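PDB 3IGH: amidohydrolase 3 domain-containing protein from Pyrococcus horikoshii, which is uncharacterised but, as a member of the metal-dependent amidohydrolase family, probably hydrolyses carbon-nitrogen bonds other than peptide bonds. Local coordinates for residues Val383-Phe386 / Lys387-Met390; Leu342-Asp345 / Asp346-Glu349. All coordinates share one frame; numbering follows the deposited sequence.

Contact 1 of 2, residues Val383-Phe386 / Lys387-Met390; sequences VYRF and KDLM
R385 and F386 lead into helix 386-392 and pair with D388, L389 and M390 of its first turn. The approach is made by Y384, whose carbonyl opens an inverse gamma turn centred on R385: Y384 O accepts a weak bond from F386 N and also lies over the centre of one face of the F386 ring, 3.5 Å above its plane. R385 takes the N-cap position. Its carbonyl receives L389 N at 3.0 Å (R385 O), the first bond of the helical series. The side chain folds back alongside the helix because CG lies between the backbone N and carbonyl carbon (chi1 57°) and the chain bends again at chi3. The guanidinium thereby meets D388 side-on, with two nitrogens gripping one oxygen: NE reaches D388 OD2 at 2.9 Å on its anti lone pair, while NH2 comes to D388 OD2 at 3.0 Å from above the carboxylate plane. Both bonds stay in the guanidinium plane, yet the two flat groups are turned 63° apart. The remaining NH1 pairs with D345, so a methionine here would keep an aliphatic chain but is likely to leave the carboxylates of D388 and D345 without their positive partner. The aliphatic part of arginine is useful too, R385 CG resting 4.1 Å from L389 CG. F386 continues the helical pattern, its O accepting from M390 N at 3.0 Å, and its ring packs against I365 of helix 364-367, where a large aromatic suits the buried site. R385, D388 and L389 also pack on L348 of helix 345-354, which joins the starts of these two helices.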
ATOM      1  N   VAL A 383      39.422   3.823   3.250  1.00 35.36           N
ATOM      2  CA  VAL A 383      38.635   4.460   2.186  1.00 33.21           C
ATOM      3  C   VAL A 383      37.990   3.445   1.239  1.00 36.56           C
ATOM      4  O   VAL A 383      38.693   2.639   0.620  1.00 35.85           O
ATOM      5  CB  VAL A 383      39.508   5.465   1.368  1.00 32.31           C
ATOM      6  CG1 VAL A 383      38.736   6.034   0.195  1.00 35.16           C
ATOM      7  CG2 VAL A 383      39.995   6.596   2.248  1.00 30.28           C
ATOM      8  N   TYR A 384      36.656   3.505   1.125  1.00 32.99           N
ATOM      9  CA  TYR A 384      35.874   2.683   0.180  1.00 32.15           C
ATOM     10  C   TYR A 384      36.369   1.243   0.115  1.00 33.21           C
ATOM     11  O   TYR A 384      36.678   0.711  -0.967  1.00 34.22           O
ATOM     12  CB  TYR A 384      35.869   3.321  -1.215  1.00 31.91           C
ATOM     13  CG  TYR A 384      35.236   4.702  -1.259  1.00 33.24           C
ATOM     14  CD1 TYR A 384      33.965   4.941  -0.714  1.00 28.88           C
ATOM     15  CD2 TYR A 384      35.894   5.761  -1.870  1.00 32.47           C
ATOM     16  CE1 TYR A 384      33.399   6.224  -0.763  1.00 30.31           C
ATOM     17  CE2 TYR A 384      35.343   7.020  -1.916  1.00 37.91           C
ATOM     18  CZ  TYR A 384      34.103   7.251  -1.362  1.00 35.39           C
ATOM     19  OH  TYR A 384      33.576   8.518  -1.428  1.00 33.99           O
ATOM     20  N   ARG A 385      36.469   0.622   1.283  1.00 30.22           N
ATOM     21  CA  ARG A 385      37.138  -0.679   1.403  1.00 30.02           C
ATOM     22  C   ARG A 385      36.185  -1.835   1.128  1.00 35.47           C
ATOM     23  O   ARG A 385      35.900  -2.661   2.001  1.00 34.75           O
ATOM     24  CB  ARG A 385      37.889  -0.804   2.748  1.00 33.90           C
ATOM     25  CG  ARG A 385      37.051  -0.609   4.015  1.00 34.81           C
ATOM     26  CD  ARG A 385      37.912  -0.412   5.260  1.00 34.15           C
ATOM     27  NE  ARG A 385      38.896  -1.471   5.483  1.00 32.79           N
ATOM     28  CZ  ARG A 385      39.678  -1.565   6.562  1.00 33.73           C
ATOM     29  NH1 ARG A 385      39.599  -0.668   7.539  1.00 31.58           N
ATOM     30  NH2 ARG A 385      40.543  -2.562   6.666  1.00 40.21           N
ATOM     31  N   PHE A 386      35.734  -1.912  -0.124  1.00 35.27           N
ATOM     32  CA  PHE A 386      34.593  -2.762  -0.490  1.00 35.50           C
ATOM     33  C   PHE A 386      34.831  -4.257  -0.306  1.00 39.00           C
ATOM     34  O   PHE A 386      33.918  -4.979   0.084  1.00 35.01           O
ATOM     35  CB  PHE A 386      34.135  -2.487  -1.924  1.00 32.05           C
ATOM     36  CG  PHE A 386      33.787  -1.049  -2.195  1.00 32.91           C
ATOM     37  CD1 PHE A 386      34.106  -0.477  -3.424  1.00 31.42           C
ATOM     38  CD2 PHE A 386      33.146  -0.263  -1.235  1.00 35.08           C
ATOM     39  CE1 PHE A 386      33.789   0.844  -3.696  1.00 37.09           C
ATOM     40  CE2 PHE A 386      32.841   1.071  -1.502  1.00 32.15           C
ATOM     41  CZ  PHE A 386      33.149   1.619  -2.739  1.00 31.18           C
ATOM     42  N   LYS A 387      36.051  -4.709  -0.596  1.00 38.51           N
ATOM     43  CA  LYS A 387      36.412  -6.105  -0.399  1.00 43.11           C
ATOM     44  C   LYS A 387      36.350  -6.489   1.082  1.00 37.26           C
ATOM     45  O   LYS A 387      35.750  -7.506   1.421  1.00 35.71           O
ATOM     46  CB  LYS A 387      37.782  -6.430  -1.012  1.00 42.36           C
ATOM     47  CG  LYS A 387      38.067  -7.938  -1.065  1.00 52.78           C
ATOM     48  CD  LYS A 387      39.377  -8.267  -1.770  1.00 59.47           C
ATOM     49  CE  LYS A 387      39.456  -9.754  -2.114  1.00 72.55           C
ATOM     50  NZ  LYS A 387      40.717 -10.107  -2.829  1.00 77.46           N
ATOM     51  N   ASP A 388      36.930  -5.655   1.948  1.00 35.18           N
ATOM     52  CA  ASP A 388      36.819  -5.838   3.403  1.00 36.65           C
ATOM     53  C   ASP A 388      35.371  -5.825   3.912  1.00 44.46           C
ATOM     54  O   ASP A 388      35.003  -6.643   4.749  1.00 36.48           O
ATOM     55  CB  ASP A 388      37.622  -4.770   4.158  1.00 36.27           C
ATOM     56  CG  ASP A 388      39.111  -4.847   3.872  1.00 47.42           C
ATOM     57  OD1 ASP A 388      39.585  -5.938   3.492  1.00 44.19           O
ATOM     58  OD2 ASP A 388      39.800  -3.812   4.022  1.00 45.10           O
ATOM     59  N   LEU A 389      34.562  -4.890   3.415  1.00 37.65           N
ATOM     60  CA  LEU A 389      33.172  -4.746   3.870  1.00 36.57           C
ATOM     61  C   LEU A 389      32.273  -5.918   3.449  1.00 34.45           C
ATOM     62  O   LEU A 389      31.399  -6.348   4.219  1.00 37.41           O
ATOM     63  CB  LEU A 389      32.586  -3.413   3.386  1.00 32.88           C
ATOM     64  CG  LEU A 389      33.250  -2.147   3.944  1.00 31.23           C
ATOM     65  CD1 LEU A 389      32.792  -0.883   3.212  1.00 33.84           C
ATOM     66  CD2 LEU A 389      33.015  -2.017   5.457  1.00 35.80           C
ATOM     67  N   MET A 390      32.513  -6.443   2.242  1.00 37.94           N
ATOM     68  CA  MET A 390      31.752  -7.566   1.690  0.50 39.71           C
ATOM     69  C   MET A 390      31.914  -8.813   2.570  1.00 42.02           C
ATOM     70  O   MET A 390      31.028  -9.672   2.628  1.00 42.79           O
ATOM     71  CB  MET A 390      32.231  -7.855   0.262  0.50 42.47           C
ATOM     72  CG  MET A 390      31.151  -8.261  -0.739  0.50 49.40           C
ATOM     73  SD  MET A 390      31.750  -8.221  -2.455  0.50 37.90           S
ATOM     74  CE  MET A 390      33.223  -9.238  -2.308  0.50 35.13           C
TER

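Contact 2 of 2, residues Leu342-Asp345 / Asp346-Glu349; sequences LVRD and DQLE. With SO4 (sulfate ion), chain G.
With CG anti to the carbonyl carbon (chi1 -53°) and the chain bent at chi3, R344 brings its guanidinium to D346, whose own CG is tucked between N and carbonyl carbon (chi1 57°) and so turns back toward the loop. The pair marks the N-terminal turn of helix 345-354, in the TIM-barrel fold of the amidohydrolases. The grip is side-on: R344 NE lies 3.1 Å from D346 OD2, and NH1 is 2.9 Å from D346 OD1, an oxygen that NE shares. All three bonds use syn lone pairs, and the planes are 30° apart. Q347 suits its place by doing two jobs. Its amide stacks on one guanidinium face, with Q347 CD 3.6 Å above the plane, over its centre, while its OE1 accepts from the backbone of R344. From outside, D318 and D322 both pair with R344 NH2, and the D318 carbonyl accepts from Q347 NE2; the flat arginine is thus held at its edge, on a face and at its far nitrogen. Beside the polar groups, V343 CG1 touches L348 CD2 at 4.0 Å, and both aliphatic side chains pack on L389 of helix 386-392. The helix start also holds a sulfate, probably from the crystallisation liquor, gripped by D345 N at 2.9 Å from its O1 and more weakly by D346 N; W382 NE1 binds it as well. Backbone N-H groups at a helix start commonly receive anions in this way. The straightest link between the loop and the helix is R344 N to Q347 OE1, 2.9 Å long, in the carbonyl plane and on a lone pair.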
ATOM      1  N   LEU A 342      34.465   5.772   5.070  1.00 28.99           N
ATOM      2  CA  LEU A 342      35.652   5.617   5.902  1.00 30.67           C
ATOM      3  C   LEU A 342      35.324   4.665   7.047  1.00 33.55           C
ATOM      4  O   LEU A 342      34.542   5.014   7.938  1.00 36.53           O
ATOM      5  CB  LEU A 342      36.053   6.965   6.489  1.00 33.55           C
ATOM      6  CG  LEU A 342      37.016   7.901   5.770  1.00 48.30           C
ATOM      7  CD1 LEU A 342      37.436   8.970   6.743  1.00 44.62           C
ATOM      8  CD2 LEU A 342      38.232   7.155   5.314  1.00 42.75           C
ATOM      9  N   VAL A 343      35.893   3.466   7.002  1.00 31.02           N
ATOM     10  CA  VAL A 343      35.669   2.441   8.023  1.00 35.68           C
ATOM     11  C   VAL A 343      37.023   1.990   8.575  1.00 34.70           C
ATOM     12  O   VAL A 343      37.862   1.512   7.818  1.00 34.97           O
ATOM     13  CB  VAL A 343      34.926   1.209   7.443  1.00 40.08           C
ATOM     14  CG1 VAL A 343      34.755   0.122   8.502  1.00 33.20           C
ATOM     15  CG2 VAL A 343      33.564   1.613   6.859  1.00 25.95           C
ATOM     16  N   ARG A 344      37.225   2.143   9.884  1.00 35.27           N
ATOM     17  CA  ARG A 344      38.473   1.722  10.549  1.00 38.87           C
ATOM     18  C   ARG A 344      38.508   0.206  10.712  1.00 37.35           C
ATOM     19  O   ARG A 344      37.458  -0.429  10.699  1.00 35.83           O
ATOM     20  CB  ARG A 344      38.583   2.367  11.931  1.00 33.82           C
ATOM     21  CG  ARG A 344      38.425   3.872  11.972  1.00 36.41           C
ATOM     22  CD  ARG A 344      38.738   4.426  13.372  1.00 38.64           C
ATOM     23  NE  ARG A 344      37.896   3.808  14.395  1.00 32.28           N
ATOM     24  CZ  ARG A 344      36.786   4.350  14.896  1.00 31.69           C
ATOM     25  NH1 ARG A 344      36.094   3.688  15.805  1.00 33.31           N
ATOM     26  NH2 ARG A 344      36.361   5.545  14.493  1.00 35.55           N
ATOM     27  N   ASP A 345      39.701  -0.370  10.897  1.00 41.62           N
ATOM     28  CA  ASP A 345      39.845  -1.824  11.113  1.00 42.22           C
ATOM     29  C   ASP A 345      39.004  -2.322  12.292  1.00 42.74           C
ATOM     30  O   ASP A 345      38.424  -3.406  12.222  1.00 43.04           O
ATOM     31  CB  ASP A 345      41.314  -2.240  11.327  1.00 46.41           C
ATOM     32  CG  ASP A 345      42.190  -2.042  10.088  1.00 64.61           C
ATOM     33  OD1 ASP A 345      43.370  -2.464  10.141  1.00 60.86           O
ATOM     34  OD2 ASP A 345      41.730  -1.468   9.073  1.00 54.14           O
ATOM     35  N   ASP A 346      38.923  -1.519  13.356  1.00 45.05           N
ATOM     36  CA  ASP A 346      38.138  -1.869  14.550  1.00 53.00           C
ATOM     37  C   ASP A 346      36.619  -1.849  14.320  1.00 55.20           C
ATOM     38  O   ASP A 346      35.866  -2.559  14.994  1.00 58.77           O
ATOM     39  CB  ASP A 346      38.526  -0.976  15.737  1.00 58.27           C
ATOM     40  CG  ASP A 346      38.362   0.511  15.444  1.00 59.36           C
ATOM     41  OD1 ASP A 346      37.223   1.023  15.523  1.00 75.09           O
ATOM     42  OD2 ASP A 346      39.381   1.176  15.168  1.00 77.20           O
ATOM     43  N   GLN A 347      36.180  -1.042  13.359  1.00 50.72           N
ATOM     44  CA  GLN A 347      34.760  -0.913  13.044  1.00 46.39           C
ATOM     45  C   GLN A 347      34.221  -2.075  12.208  1.00 44.30           C
ATOM     46  O   GLN A 347      33.010  -2.293  12.162  1.00 45.01           O
ATOM     47  CB  GLN A 347      34.498   0.413  12.336  1.00 38.95           C
ATOM     48  CG  GLN A 347      34.588   1.618  13.251  1.00 33.72           C
ATOM     49  CD  GLN A 347      34.440   2.911  12.510  1.00 35.78           C
ATOM     50  OE1 GLN A 347      35.032   3.100  11.449  1.00 35.43           O
ATOM     51  NE2 GLN A 347      33.653   3.824  13.061  1.00 35.96           N
ATOM     52  N   LEU A 348      35.124  -2.808  11.554  1.00 39.84           N
ATOM     53  CA  LEU A 348      34.761  -3.967  10.741  1.00 39.62           C
ATOM     54  C   LEU A 348      34.081  -5.055  11.566  1.00 43.28           C
ATOM     55  O   LEU A 348      33.072  -5.611  11.143  1.00 37.79           O
ATOM     56  CB  LEU A 348      35.987  -4.540  10.022  1.00 41.40           C
ATOM     57  CG  LEU A 348      36.590  -3.750   8.856  1.00 43.44           C
ATOM     58  CD1 LEU A 348      37.938  -4.332   8.460  1.00 41.34           C
ATOM     59  CD2 LEU A 348      35.649  -3.728   7.650  1.00 42.56           C
ATOM     60  N   GLU A 349      34.621  -5.339  12.750  1.00 44.90           N
ATOM     61  CA  GLU A 349      34.040  -6.352  13.629  1.00 44.41           C
ATOM     62  C   GLU A 349      32.714  -5.880  14.232  1.00 39.30           C
ATOM     63  O   GLU A 349      31.802  -6.681  14.450  1.00 38.60           O
ATOM     64  CB  GLU A 349      35.033  -6.746  14.732  1.00 49.07           C
ATOM     65  CG  GLU A 349      34.707  -8.060  15.466  1.00 69.20           C
ATOM     66  CD  GLU A 349      34.797  -9.305  14.576  1.00 78.12           C
ATOM     67  OE1 GLU A 349      34.087 -10.292  14.868  1.00 82.14           O
ATOM     68  OE2 GLU A 349      35.572  -9.307  13.591  1.00 78.96           O
TER
HETATM   69  S   SO4 G   6      42.701   1.034  12.590  0.75 62.14           S
HETATM   70  O1  SO4 G   6      42.279   1.012  11.196  0.75 53.94           O
HETATM   71  O2  SO4 G   6      42.813   2.417  13.045  0.75 61.87           O
HETATM   72  O3  SO4 G   6      41.709   0.359  13.431  0.75 57.96           O
HETATM   73  O4  SO4 G   6      43.993   0.363  12.697  0.75 60.71           O

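How the contacts relate
Contacts 1 and 2 are both helix starts, contact 2 coming first along the chain, with centres about 10 Å apart. R385 of contact 1 is the clasp between them: its NH1 lies 2.7 Å from D345 OD2 of contact 2 in a salt bridge and 2.8 Å from V343 O in a probable hydrogen bond. One arginine thus ties its own helix, through D388, to the loop and first turn of helix 345-354. Beside this polar clasp, V383 CG2 packs on L342 CD2 at 3.6 Å. The sulfate, on the N-H groups of contact 2, lies about 5 Å from the R385 side chain, whose charge could at most add a longer-range attraction.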